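Local coordinates for protein HpcH/HpaI aldolase (Desulfitobacterium hafniense, PDB 3QZ6) that belongs to the HpcH/HpaI aldolase family and folds as a closed, eight-stranded parallel TIM barrel, at residues V16-N22 with L38-D44; K111-L115 with W136-N141; Y197-Y201 with W224-A230. All blocks are in the same frame, centred on the assembly; numbering follows the deposited sequence.

Contact 1: residues V16-N22 with L38-D44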
loop_
_atom_site.group_PDB
_atom_site.type_symbol
_atom_site.label_atom_id
_atom_site.label_comp_id
_atom_site.label_asym_id
_atom_site.label_seq_id
_atom_site.Cartn_x
_atom_site.Cartn_y
_atom_site.Cartn_z
ATOM N N VAL A 16 14.288 -2.057 -18.060
ATOM C CA VAL A 16 13.906 -1.347 -16.841
ATOM C C VAL A 16 12.529 -1.788 -16.380
ATOM O O VAL A 16 11.684 -2.172 -17.187
ATOM C CB VAL A 16 13.950 0.183 -17.025
ATOM C CG1 VAL A 16 15.373 0.629 -17.342
ATOM C CG2 VAL A 16 12.989 0.621 -18.128
ATOM N N VAL A 17 12.309 -1.728 -15.074
ATOM C CA VAL A 17 11.119 -2.305 -14.478
ATOM C C VAL A 17 10.348 -1.269 -13.665
ATOM O O VAL A 17 10.927 -0.545 -12.845
ATOM C CB VAL A 17 11.483 -3.508 -13.580
ATOM C CG1 VAL A 17 10.227 -4.259 -13.167
ATOM C CG2 VAL A 17 12.460 -4.453 -14.313
ATOM N N GLY A 18 9.039 -1.211 -13.897
ATOM C CA GLY A 18 8.178 -0.253 -13.230
ATOM C C GLY A 18 6.873 -0.896 -12.809
ATOM O O GLY A 18 6.598 -2.056 -13.134
ATOM N N THR A 19 6.061 -0.144 -12.080
ATOM C CA THR A 19 4.762 -0.635 -11.660
ATOM C C THR A 19 3.772 0.526 -11.669
ATOM O O THR A 19 4.177 1.693 -11.730
ATOM C CB THR A 19 4.857 -1.298 -10.268
ATOM O OG1 THR A 19 3.758 -2.190 -10.080
ATOM C CG2 THR A 19 4.876 -0.245 -9.150
HETATM N N MSE A 20 2.476 0.217 -11.627
HETATM C CA MSE A 20 1.449 1.252 -11.570
HETATM C C MSE A 20 1.222 1.706 -10.120
HETATM O O MSE A 20 1.328 0.902 -9.193
HETATM C CB MSE A 20 0.125 0.727 -12.132
HETATM C CG MSE A 20 0.153 0.346 -13.614
HETATM SE SE MSE A 20 0.461 1.907 -14.722
HETATM C CE MSE A 20 -0.936 3.089 -13.982
ATOM N N LEU A 21 0.901 2.988 -9.935
ATOM C CA LEU A 21 0.531 3.514 -8.629
ATOM C C LEU A 21 -0.893 4.076 -8.704
ATOM O O LEU A 21 -1.119 5.084 -9.375
ATOM C CB LEU A 21 1.506 4.625 -8.199
ATOM C CG LEU A 21 1.372 5.063 -6.732
ATOM C CD1 LEU A 21 2.035 4.019 -5.831
ATOM C CD2 LEU A 21 1.960 6.457 -6.478
ATOM N N ASN A 22 -1.846 3.429 -8.025
ATOM C CA ASN A 22 -3.249 3.844 -8.081
ATOM C C ASN A 22 -3.847 4.245 -6.743
ATOM O O ASN A 22 -4.810 5.025 -6.701
ATOM C CB ASN A 22 -4.136 2.725 -8.667
ATOM C CG ASN A 22 -3.937 2.540 -10.150
ATOM O OD1 ASN A 22 -2.969 1.912 -10.578
ATOM N ND2 ASN A 22 -4.851 3.089 -10.949
ATOM N N LEU A 38 12.763 -1.260 -8.213
ATOM C CA LEU A 38 12.059 -0.657 -9.355
ATOM C C LEU A 38 12.842 0.521 -9.922
ATOM O O LEU A 38 13.463 1.270 -9.179
ATOM C CB LEU A 38 10.647 -0.211 -8.956
ATOM C CG LEU A 38 9.652 -1.355 -8.722
ATOM C CD1 LEU A 38 8.363 -0.861 -8.085
ATOM C CD2 LEU A 38 9.362 -2.073 -10.027
ATOM N N ASP A 39 12.829 0.669 -11.242
ATOM C CA ASP A 39 13.431 1.834 -11.885
ATOM C C ASP A 39 12.482 3.031 -11.947
ATOM O O ASP A 39 12.921 4.177 -11.943
ATOM C CB ASP A 39 13.858 1.473 -13.306
ATOM C CG ASP A 39 14.944 0.436 -13.319
ATOM O OD1 ASP A 39 16.081 0.799 -12.974
ATOM O OD2 ASP A 39 14.647 -0.736 -13.626
ATOM N N TYR A 40 11.183 2.757 -12.042
ATOM C CA TYR A 40 10.202 3.822 -12.217
ATOM C C TYR A 40 8.832 3.354 -11.743
ATOM O O TYR A 40 8.632 2.178 -11.444
ATOM C CB TYR A 40 10.124 4.253 -13.692
ATOM C CG TYR A 40 9.484 3.218 -14.606
ATOM C CD1 TYR A 40 8.133 3.297 -14.952
ATOM C CD2 TYR A 40 10.230 2.157 -15.116
ATOM C CE1 TYR A 40 7.544 2.347 -15.776
ATOM C CE2 TYR A 40 9.651 1.208 -15.934
ATOM C CZ TYR A 40 8.310 1.308 -16.265
ATOM O OH TYR A 40 7.742 0.361 -17.085
ATOM N N PHE A 41 7.891 4.283 -11.644
ATOM C CA PHE A 41 6.503 3.900 -11.471
ATOM C C PHE A 41 5.638 4.930 -12.156
ATOM O O PHE A 41 6.094 6.033 -12.471
ATOM C CB PHE A 41 6.122 3.743 -9.985
ATOM C CG PHE A 41 6.287 4.997 -9.177
ATOM C CD1 PHE A 41 5.246 5.910 -9.065
ATOM C CD2 PHE A 41 7.483 5.257 -8.517
ATOM C CE1 PHE A 41 5.393 7.061 -8.306
ATOM C CE2 PHE A 41 7.648 6.400 -7.760
ATOM C CZ PHE A 41 6.603 7.304 -7.638
ATOM N N ILE A 42 4.390 4.563 -12.409
ATOM C CA ILE A 42 3.519 5.430 -13.178
ATOM C C ILE A 42 2.327 5.804 -12.334
ATOM O O ILE A 42 1.573 4.938 -11.898
ATOM C CB ILE A 42 3.037 4.747 -14.469
ATOM C CG1 ILE A 42 4.232 4.171 -15.247
ATOM C CG2 ILE A 42 2.221 5.733 -15.321
ATOM C CD1 ILE A 42 3.890 3.770 -16.680
ATOM N N VAL A 43 2.171 7.098 -12.084
ATOM C CA VAL A 43 1.038 7.568 -11.307
ATOM C C VAL A 43 -0.188 7.580 -12.216
ATOM O O VAL A 43 -0.154 8.171 -13.297
ATOM C CB VAL A 43 1.287 8.979 -10.742
ATOM C CG1 VAL A 43 0.064 9.455 -9.945
ATOM C CG2 VAL A 43 2.555 8.974 -9.855
ATOM N N ASP A 44 -1.263 6.926 -11.786
ATOM C CA ASP A 44 -2.467 6.842 -12.614
ATOM C C ASP A 44 -3.400 8.039 -12.410
ATOM O O ASP A 44 -4.288 7.991 -11.565
ATOM C CB ASP A 44 -3.228 5.555 -12.321
ATOM C CG ASP A 44 -4.170 5.167 -13.461
ATOM O OD1 ASP A 44 -4.433 6.034 -14.317
ATOM O OD2 ASP A 44 -4.638 4.010 -13.499
#
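The Y40 ring lies flat over the backbone of G18: G18 CA is 3.4 Å from the Y40 ring centroid and 14° off its normal, a CH-pi contact. A CB on residue 18 would collide with Y40 CE1, so glycine leaves room for the ring. On the same face M20, a selenomethionine, rests its SE 3.8 Å from I42 CB, and both Y40 and M20 touch L234 of the adjoining strand 232-237. The two segments hold the first two strands of the TIM barrel, parallel members of a beta-alpha-beta unit whose helix is 29-35; their axes approach to 4.6 Å at 20°. Backbone hydrogen bonds run from I42 N to T19 O (3.0 Å), L21 N to I42 O (2.8 Å) and D44 N to L21 O (3.0 Å). D39 N donates a hydrogen bond to V17 O (2.8 Å) while D39 OD2 accepts one from V17 N (2.9 Å); D39 OD1 salt-bridges K9. On the other face T19, L21 and F41 pack against Y33, I29 and V30 of helix 29-35, respectively, with L21 CD2 3.9 Å from F41 CE1. At the C-terminal strand ends, N22 ND2 donates to D44 OD2 (2.7 Å), which also salt-bridges R72.

Contact 2: residues K111-L115 with W136-N141; sequences KYPPL and WVQERN
The side-chain amide of N141 grips the backbone of Y112 at two points: Y112 N donates to N141 OD1 at 2.8 Å, and N141 ND2 donates to Y112 O at 2.9 Å. The amide thus meets one residue's NH and C=O much as a neighbouring beta strand would. N141 reaches it with chi1 at -92°, between wells, and chi2 near 0°. Residues 136-141 are alpha-helical (phi/psi near -63/-40; R140 N to W136 O 2.8 Å); K111 (-109/139) is extended and Y112 (-69/157) polyproline-II-like. Y112 O also receives a weak bond from L115 N (3.1 Å), closing a type VIa turn in which P113 is polyproline-II-like (-54/149), the P113-P114 peptide is cis and P114 lies at -90/3. K111 (m, m, t, p) swings its amine to N141, K111 NZ making a weak 3.4 Å bond to N141 O. Two waters bridge the same pair: one is 3.1 Å from K111 NZ and 2.7 Å from N141 O, the other 3.0 Å from K111 NZ and 3.2 Å from N141 O. The CA atoms of K111 and N141 lie 5.7 Å apart, those of Y112 and V137 6.4 Å.

Outward, the Y112 ring (chi1 m) carries V137 CG1 over one face, 4.1 Å from its centroid. W136 (chi1 t, chi2 89°) meets it rim to rim, planes at 50°, with Y112 CE2 to W136 CZ3 at 3.7 Å. L115 CB packs 3.8 Å from N141 ND2. K111 is the first residue to leave helix 100-110, and the turn that follows is held against helix 133-141, ahead of strand 145-150.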
loop_
_atom_site.group_PDB
_atom_site.type_symbol
_atom_site.label_atom_id
_atom_site.label_comp_id
_atom_site.label_asym_id
_atom_site.label_seq_id
_atom_site.Cartn_x
_atom_site.Cartn_y
_atom_site.Cartn_z
ATOM N N LYS A 111 8.360 19.667 -25.048
ATOM C CA LYS A 111 9.733 20.006 -25.428
ATOM C C LYS A 111 9.944 21.513 -25.482
ATOM O O LYS A 111 9.089 22.245 -25.978
ATOM C CB LYS A 111 10.075 19.419 -26.808
ATOM C CG LYS A 111 10.106 17.913 -26.869
ATOM C CD LYS A 111 11.259 17.350 -26.066
ATOM C CE LYS A 111 11.116 15.848 -25.874
ATOM N NZ LYS A 111 11.720 15.074 -26.972
ATOM N N TYR A 112 11.090 21.966 -24.986
ATOM C CA TYR A 112 11.488 23.362 -25.107
ATOM C C TYR A 112 11.811 23.688 -26.560
ATOM O O TYR A 112 12.162 22.797 -27.329
ATOM C CB TYR A 112 12.746 23.626 -24.277
ATOM C CG TYR A 112 12.546 23.513 -22.787
ATOM C CD1 TYR A 112 11.612 24.310 -22.132
ATOM C CD2 TYR A 112 13.307 22.630 -22.029
ATOM C CE1 TYR A 112 11.432 24.223 -20.756
ATOM C CE2 TYR A 112 13.135 22.537 -20.642
ATOM C CZ TYR A 112 12.196 23.334 -20.021
ATOM O OH TYR A 112 12.023 23.255 -18.652
ATOM N N PRO A 113 11.724 24.972 -26.940
ATOM C CA PRO A 113 12.153 25.311 -28.305
ATOM C C PRO A 113 13.585 24.822 -28.560
ATOM O O PRO A 113 14.381 24.797 -27.623
ATOM C CB PRO A 113 12.103 26.842 -28.307
ATOM C CG PRO A 113 11.011 27.168 -27.299
ATOM C CD PRO A 113 11.208 26.139 -26.206
ATOM N N PRO A 114 13.919 24.453 -29.810
ATOM C CA PRO A 114 13.068 24.509 -31.005
ATOM C C PRO A 114 12.253 23.234 -31.249
ATOM O O PRO A 114 11.540 23.150 -32.247
ATOM C CB PRO A 114 14.089 24.688 -32.134
ATOM C CG PRO A 114 15.269 23.919 -31.662
ATOM C CD PRO A 114 15.300 24.065 -30.146
ATOM N N LEU A 115 12.350 22.255 -30.358
ATOM C CA LEU A 115 11.644 20.993 -30.562
ATOM C C LEU A 115 10.168 21.069 -30.164
ATOM O O LEU A 115 9.377 20.196 -30.525
ATOM C CB LEU A 115 12.343 19.856 -29.821
ATOM C CG LEU A 115 13.763 19.515 -30.289
ATOM C CD1 LEU A 115 14.347 18.340 -29.481
ATOM C CD2 LEU A 115 13.784 19.201 -31.789
ATOM N N TRP A 136 21.199 23.813 -20.803
ATOM C CA TRP A 136 20.289 23.014 -19.990
ATOM C C TRP A 136 19.001 22.644 -20.722
ATOM O O TRP A 136 18.563 21.508 -20.650
ATOM C CB TRP A 136 19.982 23.732 -18.679
ATOM C CG TRP A 136 19.207 22.899 -17.697
ATOM C CD1 TRP A 136 19.718 22.059 -16.740
ATOM C CD2 TRP A 136 17.782 22.827 -17.575
ATOM N NE1 TRP A 136 18.691 21.480 -16.026
ATOM C CE2 TRP A 136 17.496 21.933 -16.519
ATOM C CE3 TRP A 136 16.721 23.441 -18.249
ATOM C CZ2 TRP A 136 16.195 21.630 -16.132
ATOM C CZ3 TRP A 136 15.426 23.139 -17.861
ATOM C CH2 TRP A 136 15.176 22.240 -16.811
ATOM N N VAL A 137 18.396 23.585 -21.442
ATOM C CA VAL A 137 17.163 23.256 -22.161
ATOM C C VAL A 137 17.400 22.189 -23.236
ATOM O O VAL A 137 16.538 21.345 -23.473
ATOM C CB VAL A 137 16.464 24.496 -22.772
ATOM C CG1 VAL A 137 15.908 25.392 -21.663
ATOM C CG2 VAL A 137 17.420 25.269 -23.693
ATOM N N GLN A 138 18.571 22.215 -23.868
ATOM C CA GLN A 138 18.889 21.229 -24.899
ATOM C C GLN A 138 19.061 19.859 -24.291
ATOM O O GLN A 138 18.548 18.868 -24.816
ATOM C CB GLN A 138 20.179 21.587 -25.643
ATOM C CG GLN A 138 20.051 22.705 -26.634
ATOM C CD GLN A 138 21.318 22.865 -27.466
ATOM O OE1 GLN A 138 22.174 23.701 -27.165
ATOM N NE2 GLN A 138 21.448 22.049 -28.512
ATOM N N GLU A 139 19.810 19.795 -23.195
ATOM C CA GLU A 139 20.012 18.527 -22.505
ATOM C C GLU A 139 18.708 17.973 -21.936
ATOM O O GLU A 139 18.450 16.779 -22.026
ATOM C CB GLU A 139 21.055 18.664 -21.400
ATOM C CG GLU A 139 22.424 19.068 -21.920
ATOM C CD GLU A 139 23.496 18.993 -20.854
ATOM O OE1 GLU A 139 23.262 18.317 -19.828
ATOM O OE2 GLU A 139 24.571 19.605 -21.045
ATOM N N ARG A 140 17.884 18.831 -21.346
ATOM C CA ARG A 140 16.630 18.348 -20.772
ATOM C C ARG A 140 15.708 17.787 -21.866
ATOM O O ARG A 140 15.050 16.765 -21.667
ATOM C CB ARG A 140 15.933 19.445 -19.958
ATOM C CG ARG A 140 14.635 18.991 -19.294
ATOM C CD ARG A 140 14.825 17.680 -18.528
ATOM N NE ARG A 140 15.907 17.768 -17.550
ATOM C CZ ARG A 140 15.754 18.092 -16.269
ATOM N NH1 ARG A 140 14.548 18.366 -15.777
ATOM N NH2 ARG A 140 16.816 18.138 -15.476
ATOM N N ASN A 141 15.659 18.442 -23.024
ATOM C CA ASN A 141 14.826 17.939 -24.118
ATOM C C ASN A 141 15.171 16.490 -24.469
ATOM O O ASN A 141 14.305 15.723 -24.878
ATOM C CB ASN A 141 14.967 18.817 -25.371
ATOM C CG ASN A 141 13.927 19.931 -25.439
ATOM O OD1 ASN A 141 13.063 20.066 -24.564
ATOM N ND2 ASN A 141 14.014 20.745 -26.489
HETATM O O HOH W 1 13.415 13.200 -25.176
HETATM O O HOH W 2 14.518 15.114 -28.031
#

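Contact 3: residues Y197-Y201 with W224-A230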
loop_
_atom_site.group_PDB
_atom_site.type_symbol
_atom_site.label_atom_id
_atom_site.label_comp_id
_atom_site.label_asym_id
_atom_site.label_seq_id
_atom_site.Cartn_x
_atom_site.Cartn_y
_atom_site.Cartn_z
ATOM N N TYR A 197 -0.192 -6.934 -30.581
ATOM C CA TYR A 197 1.104 -6.621 -29.982
ATOM C C TYR A 197 2.208 -6.778 -31.016
ATOM O O TYR A 197 3.076 -5.915 -31.151
ATOM C CB TYR A 197 1.401 -7.547 -28.802
ATOM C CG TYR A 197 0.479 -7.400 -27.613
ATOM C CD1 TYR A 197 -0.315 -6.270 -27.445
ATOM C CD2 TYR A 197 0.414 -8.398 -26.648
ATOM C CE1 TYR A 197 -1.152 -6.145 -26.338
ATOM C CE2 TYR A 197 -0.410 -8.281 -25.548
ATOM C CZ TYR A 197 -1.184 -7.156 -25.394
ATOM O OH TYR A 197 -2.002 -7.073 -24.291
ATOM N N GLU A 198 2.173 -7.898 -31.738
ATOM C CA GLU A 198 3.203 -8.202 -32.727
ATOM C C GLU A 198 3.260 -7.131 -33.806
ATOM O O GLU A 198 4.346 -6.693 -34.195
ATOM C CB GLU A 198 2.964 -9.576 -33.370
ATOM C CG GLU A 198 3.069 -10.767 -32.418
ATOM C CD GLU A 198 4.507 -11.184 -32.134
ATOM O OE1 GLU A 198 5.425 -10.356 -32.331
ATOM O OE2 GLU A 198 4.719 -12.345 -31.714
ATOM N N LYS A 199 2.092 -6.729 -34.301
ATOM C CA LYS A 199 2.025 -5.704 -35.340
ATOM C C LYS A 199 2.643 -4.414 -34.837
ATOM O O LYS A 199 3.387 -3.752 -35.551
ATOM C CB LYS A 199 0.585 -5.443 -35.779
ATOM C CG LYS A 199 0.018 -6.479 -36.729
ATOM C CD LYS A 199 -1.434 -6.180 -37.071
ATOM C CE LYS A 199 -2.018 -7.263 -37.966
ATOM N NZ LYS A 199 -3.478 -7.090 -38.158
ATOM N N VAL A 200 2.336 -4.052 -33.600
ATOM C CA VAL A 200 2.869 -2.813 -33.055
ATOM C C VAL A 200 4.379 -2.905 -32.847
ATOM O O VAL A 200 5.113 -1.960 -33.134
ATOM C CB VAL A 200 2.172 -2.426 -31.733
ATOM C CG1 VAL A 200 2.907 -1.242 -31.079
ATOM C CG2 VAL A 200 0.707 -2.098 -32.005
ATOM N N TYR A 201 4.847 -4.042 -32.351
ATOM C CA TYR A 201 6.282 -4.222 -32.145
ATOM C C TYR A 201 7.069 -4.118 -33.469
ATOM O O TYR A 201 8.146 -3.521 -33.524
ATOM C CB TYR A 201 6.562 -5.557 -31.448
ATOM C CG TYR A 201 6.448 -5.507 -29.930
ATOM C CD1 TYR A 201 5.972 -4.379 -29.275
ATOM C CD2 TYR A 201 6.840 -6.591 -29.159
ATOM C CE1 TYR A 201 5.882 -4.340 -27.879
ATOM C CE2 TYR A 201 6.749 -6.569 -27.777
ATOM C CZ TYR A 201 6.268 -5.444 -27.142
ATOM O OH TYR A 201 6.202 -5.441 -25.767
ATOM N N TRP A 224 7.498 -13.131 -22.414
ATOM C CA TRP A 224 7.107 -12.919 -23.801
ATOM C C TRP A 224 7.679 -11.616 -24.353
ATOM O O TRP A 224 8.190 -11.576 -25.472
ATOM C CB TRP A 224 5.580 -12.906 -23.924
ATOM C CG TRP A 224 5.086 -12.839 -25.342
ATOM C CD1 TRP A 224 4.793 -13.892 -26.161
ATOM C CD2 TRP A 224 4.828 -11.653 -26.109
ATOM N NE1 TRP A 224 4.367 -13.434 -27.383
ATOM C CE2 TRP A 224 4.380 -12.065 -27.375
ATOM C CE3 TRP A 224 4.932 -10.285 -25.841
ATOM C CZ2 TRP A 224 4.036 -11.157 -28.378
ATOM C CZ3 TRP A 224 4.593 -9.384 -26.841
ATOM C CH2 TRP A 224 4.151 -9.824 -28.090
ATOM N N ALA A 225 7.587 -10.547 -23.567
ATOM C CA ALA A 225 8.040 -9.233 -24.016
ATOM C C ALA A 225 9.560 -9.150 -24.008
ATOM O O ALA A 225 10.177 -8.567 -24.909
ATOM C CB ALA A 225 7.443 -8.138 -23.122
ATOM N N VAL A 226 10.164 -9.725 -22.976
ATOM C CA VAL A 226 11.617 -9.697 -22.844
ATOM C C VAL A 226 12.291 -10.420 -24.019
ATOM O O VAL A 226 13.274 -9.927 -24.582
ATOM C CB VAL A 226 12.061 -10.281 -21.488
ATOM C CG1 VAL A 226 13.567 -10.535 -21.467
ATOM C CG2 VAL A 226 11.646 -9.330 -20.345
ATOM N N GLU A 227 11.746 -11.573 -24.401
ATOM C CA GLU A 227 12.221 -12.302 -25.590
ATOM C C GLU A 227 12.242 -11.412 -26.829
ATOM O O GLU A 227 13.090 -11.564 -27.714
ATOM C CB GLU A 227 11.297 -13.482 -25.900
ATOM C CG GLU A 227 11.578 -14.758 -25.147
ATOM C CD GLU A 227 10.663 -15.890 -25.589
ATOM O OE1 GLU A 227 9.609 -15.607 -26.207
ATOM O OE2 GLU A 227 11.001 -17.062 -25.323
ATOM N N ARG A 228 11.287 -10.494 -26.900
ATOM C CA ARG A 228 11.113 -9.686 -28.096
ATOM C C ARG A 228 11.803 -8.322 -28.016
ATOM O O ARG A 228 11.589 -7.464 -28.863
ATOM C CB ARG A 228 9.623 -9.560 -28.418
ATOM C CG ARG A 228 9.047 -10.867 -28.955
ATOM C CD ARG A 228 7.534 -10.919 -28.898
ATOM N NE ARG A 228 7.053 -12.178 -29.460
ATOM C CZ ARG A 228 7.155 -13.356 -28.852
ATOM N NH1 ARG A 228 7.721 -13.444 -27.653
ATOM N NH2 ARG A 228 6.696 -14.455 -29.446
ATOM N N GLY A 229 12.645 -8.139 -27.004
ATOM C CA GLY A 229 13.486 -6.957 -26.921
ATOM C C GLY A 229 12.820 -5.756 -26.267
ATOM O O GLY A 229 13.300 -4.634 -26.379
ATOM N N ALA A 230 11.701 -5.986 -25.595
ATOM C CA ALA A 230 11.022 -4.907 -24.878
ATOM C C ALA A 230 11.884 -4.433 -23.709
ATOM O O ALA A 230 12.271 -5.237 -22.864
ATOM C CB ALA A 230 9.689 -5.396 -24.370
#
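W224 packs its indole against two tyrosines one helical turn apart, forming an aromatic cluster on the outside of the barrel: W224 CH2 is 3.6 Å from Y197 CB, and W224 CZ3 is 3.7 Å from Y201 CE2. Both ring pairs are oblique, with planes at 58° for Y197 and 31° for Y201. F213 of strand 210-215 and Y194 extend the cluster, so helices 191-207 and 223-227, which precede and follow that strand, are joined across it. Farther along Y201, its OH touches A230 CB at 3.8 Å and hydrogen-bonds to G212 O. Helix 223-227 ends in a Schellman motif, with A230 N to A225 O and G229 N to V226 O both at 3.1 Å; G229, at positive phi, is its C-prime residue. This turn places R228 at the polar edge, where R228 NE forms a 3.2 Å salt bridge with E198 OE2. The same guanidinium turns back on the preceding helix: R228 NH1 pairs weakly with E227 OE1 at 3.2 Å and donates to W224 O at 2.9 Å.

Overall arrangement
The three contacts follow one another in series along the chain; none nests within or crosses another. From the N terminus, contact 1 comes first, closing the loop through helix 29-35 and setting the opening two strands of the barrel side by side near its core. Contact 2 then closes the long, mostly irregular connection between helices 100-110 and 133-141 on the periphery, its centre about 25 Å from that of contact 1. Contact 3 closes last, joining two outer helices around strand 210-215. It lies nearer to contact 1, about 6 Å between nearest atoms, because strand 232-237, which follows 224-230, pairs with strand 16-21 and completes the barrel. Contacts 2 and 3 are about 30 Å apart between centres.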